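PDB 4PQG: glycosyltransferase Gtf1, which is a glycosyltransferase of the GT-B fold that carries an added extended beta-sheet domain. Local coordinates for residues A[350-360]-A[468-476]. Residues are numbered along the deposited sequence; the frame is centred on the assembly and turned at random.
Sequences VIEAHKELPEL and KICQLYQEN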
ATOM      1  N   VAL A 350     -22.066 -14.659   8.142  1.00 24.62           N
ATOM      2  CA  VAL A 350     -21.627 -16.032   7.897  1.00 25.10           C
ATOM      3  C   VAL A 350     -22.056 -16.962   9.038  1.00 26.01           C
ATOM      4  O   VAL A 350     -22.540 -18.056   8.771  1.00 25.95           O
ATOM      5  CB  VAL A 350     -20.112 -16.128   7.579  1.00 24.36           C
ATOM      6  CG1 VAL A 350     -19.648 -17.578   7.470  1.00 22.75           C
ATOM      7  CG2 VAL A 350     -19.820 -15.405   6.273  1.00 23.87           C
ATOM      8  N   ILE A 351     -21.904 -16.517  10.287  1.00 25.98           N
ATOM      9  CA  ILE A 351     -22.417 -17.256  11.455  1.00 28.02           C
ATOM     10  C   ILE A 351     -23.902 -17.596  11.296  1.00 29.47           C
ATOM     11  O   ILE A 351     -24.325 -18.714  11.600  1.00 31.49           O
ATOM     12  CB  ILE A 351     -22.184 -16.487  12.783  1.00 26.91           C
ATOM     13  CG1 ILE A 351     -20.686 -16.380  13.079  1.00 25.78           C
ATOM     14  CG2 ILE A 351     -22.917 -17.147  13.962  1.00 25.72           C
ATOM     15  CD1 ILE A 351     -20.360 -15.280  14.075  1.00 24.81           C
ATOM     16  N   GLU A 352     -24.669 -16.632  10.799  1.00 30.24           N
ATOM     17  CA  GLU A 352     -26.105 -16.771  10.621  1.00 32.96           C
ATOM     18  C   GLU A 352     -26.432 -17.728   9.472  1.00 33.32           C
ATOM     19  O   GLU A 352     -27.245 -18.644   9.638  1.00 33.07           O
ATOM     20  CB  GLU A 352     -26.731 -15.387  10.409  1.00 34.89           C
ATOM     21  CG  GLU A 352     -28.244 -15.344  10.273  1.00 38.55           C
ATOM     22  CD  GLU A 352     -28.988 -15.624  11.577  1.00 40.55           C
ATOM     23  OE1 GLU A 352     -28.399 -15.479  12.676  1.00 41.36           O
ATOM     24  OE2 GLU A 352     -30.184 -15.984  11.485  1.00 41.25           O
ATOM     25  N   ALA A 353     -25.786 -17.533   8.324  1.00 31.44           N
ATOM     26  CA  ALA A 353     -26.010 -18.385   7.159  1.00 30.46           C
ATOM     27  C   ALA A 353     -25.625 -19.832   7.447  1.00 31.70           C
ATOM     28  O   ALA A 353     -26.224 -20.766   6.898  1.00 30.17           O
ATOM     29  CB  ALA A 353     -25.255 -17.860   5.946  1.00 30.20           C
ATOM     30  N   HIS A 354     -24.637 -20.005   8.320  1.00 31.15           N
ATOM     31  CA  HIS A 354     -24.128 -21.318   8.707  1.00 33.20           C
ATOM     32  C   HIS A 354     -25.178 -22.183   9.384  1.00 34.71           C
ATOM     33  O   HIS A 354     -25.054 -23.406   9.416  1.00 34.58           O
ATOM     34  CB  HIS A 354     -22.922 -21.123   9.615  1.00 31.74           C
ATOM     35  CG  HIS A 354     -22.280 -22.399  10.071  1.00 32.68           C
ATOM     36  ND1 HIS A 354     -22.573 -22.971  11.247  1.00 33.70           N
ATOM     37  CD2 HIS A 354     -21.321 -23.203   9.471  1.00 33.30           C
ATOM     38  CE1 HIS A 354     -21.845 -24.090  11.392  1.00 34.24           C
ATOM     39  NE2 HIS A 354     -21.079 -24.230  10.305  1.00 34.37           N
ATOM     40  N   LYS A 355     -26.208 -21.548   9.937  1.00 35.94           N
ATOM     41  CA  LYS A 355     -27.363 -22.266  10.482  1.00 39.63           C
ATOM     42  C   LYS A 355     -28.080 -23.052   9.383  1.00 39.33           C
ATOM     43  O   LYS A 355     -28.548 -24.156   9.617  1.00 42.29           O
ATOM     44  CB  LYS A 355     -28.346 -21.298  11.147  1.00 38.44           C
ATOM     45  CG  LYS A 355     -27.813 -20.611  12.389  1.00 38.87           C
ATOM     46  CD  LYS A 355     -28.653 -19.391  12.733  1.00 40.03           C
ATOM     47  CE  LYS A 355     -28.206 -18.743  14.037  1.00 41.71           C
ATOM     48  NZ  LYS A 355     -29.070 -17.577  14.397  1.00 41.97           N
ATOM     49  N   GLU A 356     -28.153 -22.470   8.193  1.00 40.59           N
ATOM     50  CA  GLU A 356     -28.851 -23.059   7.059  1.00 41.71           C
ATOM     51  C   GLU A 356     -27.915 -23.924   6.215  1.00 43.50           C
ATOM     52  O   GLU A 356     -28.353 -24.916   5.622  1.00 45.12           O
ATOM     53  CB  GLU A 356     -29.444 -21.946   6.202  1.00 43.82           C
ATOM     54  CG  GLU A 356     -30.578 -22.363   5.283  1.00 48.74           C
ATOM     55  CD  GLU A 356     -31.950 -22.221   5.925  1.00 51.82           C
ATOM     56  OE1 GLU A 356     -32.055 -22.297   7.171  1.00 52.84           O
ATOM     57  OE2 GLU A 356     -32.932 -22.023   5.175  1.00 56.75           O
ATOM     58  N   LEU A 357     -26.637 -23.537   6.148  1.00 39.56           N
ATOM     59  CA  LEU A 357     -25.633 -24.266   5.370  1.00 39.09           C
ATOM     60  C   LEU A 357     -24.450 -24.579   6.271  1.00 39.67           C
ATOM     61  O   LEU A 357     -23.475 -23.818   6.298  1.00 37.88           O
ATOM     62  CB  LEU A 357     -25.159 -23.453   4.154  1.00 39.67           C
ATOM     63  CG  LEU A 357     -26.148 -22.690   3.261  1.00 40.66           C
ATOM     64  CD1 LEU A 357     -25.420 -21.714   2.349  1.00 38.93           C
ATOM     65  CD2 LEU A 357     -27.023 -23.627   2.436  1.00 41.86           C
ATOM     66  N   PRO A 358     -24.522 -25.702   7.016  1.00 39.90           N
ATOM     67  CA  PRO A 358     -23.500 -26.015   8.020  1.00 38.78           C
ATOM     68  C   PRO A 358     -22.120 -26.272   7.420  1.00 37.20           C
ATOM     69  O   PRO A 358     -21.139 -26.367   8.153  1.00 38.25           O
ATOM     70  CB  PRO A 358     -24.039 -27.292   8.688  1.00 40.25           C
ATOM     71  CG  PRO A 358     -24.930 -27.905   7.661  1.00 40.35           C
ATOM     72  CD  PRO A 358     -25.566 -26.747   6.952  1.00 39.72           C
ATOM     73  N   GLU A 359     -22.051 -26.375   6.100  1.00 38.00           N
ATOM     74  CA  GLU A 359     -20.796 -26.645   5.407  1.00 38.22           C
ATOM     75  C   GLU A 359     -20.000 -25.354   5.104  1.00 35.79           C
ATOM     76  O   GLU A 359     -18.809 -25.409   4.793  1.00 33.17           O
ATOM     77  CB  GLU A 359     -21.095 -27.410   4.115  1.00 42.77           C
ATOM     78  CG  GLU A 359     -20.098 -28.507   3.770  1.00 47.51           C
ATOM     79  CD  GLU A 359     -20.053 -29.622   4.807  1.00 48.94           C
ATOM     80  OE1 GLU A 359     -21.079 -29.881   5.478  1.00 51.26           O
ATOM     81  OE2 GLU A 359     -18.982 -30.245   4.955  1.00 51.13           O
ATOM     82  N   LEU A 360     -20.675 -24.206   5.196  1.00 32.98           N
ATOM     83  CA  LEU A 360     -20.057 -22.899   4.954  1.00 32.32           C
ATOM     84  C   LEU A 360     -18.722 -22.700   5.657  1.00 29.67           C
ATOM     85  O   LEU A 360     -18.609 -22.965   6.853  1.00 29.88           O
ATOM     86  CB  LEU A 360     -20.990 -21.777   5.404  1.00 32.05           C
ATOM     87  CG  LEU A 360     -22.002 -21.254   4.398  1.00 34.95           C
ATOM     88  CD1 LEU A 360     -22.668 -20.012   4.984  1.00 34.93           C
ATOM     89  CD2 LEU A 360     -21.343 -20.956   3.055  1.00 32.63           C
ATOM     90  N   LYS A 468     -28.716 -13.586   1.307  1.00 29.37           N
ATOM     91  CA  LYS A 468     -28.166 -13.589  -0.043  1.00 28.98           C
ATOM     92  C   LYS A 468     -27.200 -14.743  -0.306  1.00 28.68           C
ATOM     93  O   LYS A 468     -27.223 -15.353  -1.388  1.00 29.20           O
ATOM     94  CB  LYS A 468     -27.546 -12.233  -0.393  1.00 29.15           C
ATOM     95  CG  LYS A 468     -28.574 -11.188  -0.800  1.00 31.93           C
ATOM     96  CD  LYS A 468     -29.452 -11.723  -1.929  1.00 33.02           C
ATOM     97  CE  LYS A 468     -30.470 -10.707  -2.374  1.00 32.62           C
ATOM     98  NZ  LYS A 468     -31.252 -11.235  -3.521  1.00 32.56           N
ATOM     99  N   ILE A 469     -26.358 -15.043   0.677  1.00 27.60           N
ATOM    100  CA  ILE A 469     -25.466 -16.194   0.602  1.00 27.64           C
ATOM    101  C   ILE A 469     -26.322 -17.445   0.418  1.00 29.06           C
ATOM    102  O   ILE A 469     -26.102 -18.204  -0.525  1.00 29.42           O
ATOM    103  CB  ILE A 469     -24.580 -16.339   1.867  1.00 26.64           C
ATOM    104  CG1 ILE A 469     -23.539 -15.201   1.938  1.00 27.12           C
ATOM    105  CG2 ILE A 469     -23.886 -17.693   1.892  1.00 26.97           C
ATOM    106  CD1 ILE A 469     -23.028 -14.900   3.335  1.00 25.40           C
ATOM    107  N   CYS A 470     -27.293 -17.637   1.319  1.00 27.45           N
ATOM    108  CA  CYS A 470     -28.188 -18.797   1.275  1.00 30.36           C
ATOM    109  C   CYS A 470     -28.906 -18.922  -0.067  1.00 29.87           C
ATOM    110  O   CYS A 470     -28.951 -20.004  -0.635  1.00 32.04           O
ATOM    111  CB  CYS A 470     -29.191 -18.748   2.432  1.00 29.89           C
ATOM    112  SG  CYS A 470     -28.436 -19.116   4.024  1.00 32.53           S
ATOM    113  N   GLN A 471     -29.422 -17.805  -0.583  1.00 29.79           N
ATOM    114  CA  GLN A 471     -30.077 -17.767  -1.889  1.00 30.53           C
ATOM    115  C   GLN A 471     -29.192 -18.210  -3.065  1.00 31.64           C
ATOM    116  O   GLN A 471     -29.674 -18.874  -4.000  1.00 30.51           O
ATOM    117  CB  GLN A 471     -30.651 -16.376  -2.164  1.00 32.12           C
ATOM    118  CG  GLN A 471     -31.417 -16.274  -3.477  1.00 33.68           C
ATOM    119  CD  GLN A 471     -31.881 -14.865  -3.774  1.00 35.42           C
ATOM    120  OE1 GLN A 471     -31.686 -13.952  -2.973  1.00 37.10           O
ATOM    121  NE2 GLN A 471     -32.501 -14.679  -4.931  1.00 36.63           N
ATOM    122  N   LEU A 472     -27.907 -17.855  -3.022  1.00 31.38           N
ATOM    123  CA  LEU A 472     -26.972 -18.201  -4.108  1.00 30.43           C
ATOM    124  C   LEU A 472     -26.835 -19.712  -4.229  1.00 30.61           C
ATOM    125  O   LEU A 472     -26.829 -20.262  -5.332  1.00 33.00           O
ATOM    126  CB  LEU A 472     -25.591 -17.560  -3.863  1.00 29.31           C
ATOM    127  CG  LEU A 472     -24.485 -17.726  -4.912  1.00 28.94           C
ATOM    128  CD1 LEU A 472     -23.535 -16.534  -4.823  1.00 29.53           C
ATOM    129  CD2 LEU A 472     -23.714 -19.035  -4.736  1.00 29.87           C
ATOM    130  N   TYR A 473     -26.726 -20.373  -3.084  1.00 30.73           N
ATOM    131  CA  TYR A 473     -26.579 -21.807  -3.060  1.00 33.19           C
ATOM    132  C   TYR A 473     -27.915 -22.522  -3.287  1.00 35.46           C
ATOM    133  O   TYR A 473     -27.991 -23.465  -4.084  1.00 35.97           O
ATOM    134  CB  TYR A 473     -25.932 -22.240  -1.752  1.00 32.51           C
ATOM    135  CG  TYR A 473     -24.442 -21.994  -1.725  1.00 34.27           C
ATOM    136  CD1 TYR A 473     -23.561 -22.866  -2.365  1.00 36.01           C
ATOM    137  CD2 TYR A 473     -23.908 -20.890  -1.059  1.00 34.79           C
ATOM    138  CE1 TYR A 473     -22.189 -22.650  -2.340  1.00 36.50           C
ATOM    139  CE2 TYR A 473     -22.541 -20.663  -1.029  1.00 34.15           C
ATOM    140  CZ  TYR A 473     -21.683 -21.538  -1.670  1.00 35.99           C
ATOM    141  OH  TYR A 473     -20.322 -21.315  -1.638  1.00 33.73           O
ATOM    142  N   GLN A 474     -28.960 -22.043  -2.616  1.00 35.27           N
ATOM    143  CA  GLN A 474     -30.267 -22.698  -2.644  1.00 37.72           C
ATOM    144  C   GLN A 474     -30.946 -22.579  -4.005  1.00 38.38           C
ATOM    145  O   GLN A 474     -31.652 -23.496  -4.412  1.00 39.65           O
ATOM    146  CB  GLN A 474     -31.167 -22.189  -1.504  1.00 39.25           C
ATOM    147  CG  GLN A 474     -30.671 -22.625  -0.125  1.00 42.93           C
ATOM    148  CD  GLN A 474     -31.460 -22.046   1.048  1.00 45.80           C
ATOM    149  OE1 GLN A 474     -32.057 -20.966   0.962  1.00 48.36           O
ATOM    150  NE2 GLN A 474     -31.449 -22.769   2.165  1.00 45.83           N
ATOM    151  N   GLU A 475     -30.723 -21.467  -4.710  1.00 36.61           N
ATOM    152  CA  GLU A 475     -31.216 -21.315  -6.084  1.00 35.30           C
ATOM    153  C   GLU A 475     -30.197 -21.772  -7.141  1.00 35.69           C
ATOM    154  O   GLU A 475     -30.382 -21.516  -8.335  1.00 37.39           O
ATOM    155  CB  GLU A 475     -31.686 -19.879  -6.356  1.00 35.62           C
ATOM    156  CG  GLU A 475     -32.705 -19.364  -5.345  1.00 35.78           C
ATOM    157  CD  GLU A 475     -33.346 -18.050  -5.749  1.00 37.49           C
ATOM    158  OE1 GLU A 475     -32.785 -17.327  -6.595  1.00 38.51           O
ATOM    159  OE2 GLU A 475     -34.424 -17.727  -5.205  1.00 39.83           O
ATOM    160  N   ASN A 476     -29.132 -22.445  -6.699  1.00 34.96           N
ATOM    161  CA  ASN A 476     -28.142 -23.043  -7.598  1.00 37.57           C
ATOM    162  C   ASN A 476     -27.521 -22.062  -8.584  1.00 35.58           C
ATOM    163  O   ASN A 476     -27.397 -22.370  -9.768  1.00 33.17           O
ATOM    164  CB  ASN A 476     -28.767 -24.206  -8.377  1.00 40.21           C
ATOM    165  CG  ASN A 476     -28.255 -25.545  -7.920  1.00 45.61           C
ATOM    166  OD1 ASN A 476     -28.731 -26.097  -6.920  1.00 47.81           O
ATOM    167  ND2 ASN A 476     -27.274 -26.083  -8.650  1.00 46.46           N
TER
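The C-terminal parts of helices 343-353 and 458-474 lie side by side, nearest at A353 and C470, whose CA atoms are 6.3 Å apart. Both side chains here are small, consistent with the close approach. C470 SG touches both A353 CB, at 3.9 Å, and E356 CB, at 3.7 Å. The thiol is placed there by chi1 of -73°, with SG beside the backbone N.

L357, in the loop beyond the first helix, wedges into the groove between C470 and Y473. Its CD1 branch makes most of the contact, 3.8 Å from Y473 CD2 and close to the C470 backbone. L357 and L360 both reach the tyrosine ring obliquely. L360 divides its branches: CD1 meets I469 CG2 at 4.1 Å, and CD2 approaches the ring. The hydroxyl of Y473 is held by a hydrogen bond to E403. Deeper in, I469 CG2 also packs on A353, while its CD1 lies 4.4 Å from V350 CG2.

At the solvent side, the side chains of E356 and Q474 cross at about a right angle. A weak bond runs from Q474 NE2 to E356 OE2, 3.4 Å long but nearly straight at 169°. The carboxylate and amide planes are turned 52° apart.

A Schellman motif with N476 at C-prime ends the second helix. Facing the sheet, V350 and I469 both rest on L406 of strand 404-406, and V350 and L360 on L331 of strand 330-334. This is helix-on-sheet packing of a Rossmann-like GT-B domain, with two neighbouring helices on one face of its parallel sheet.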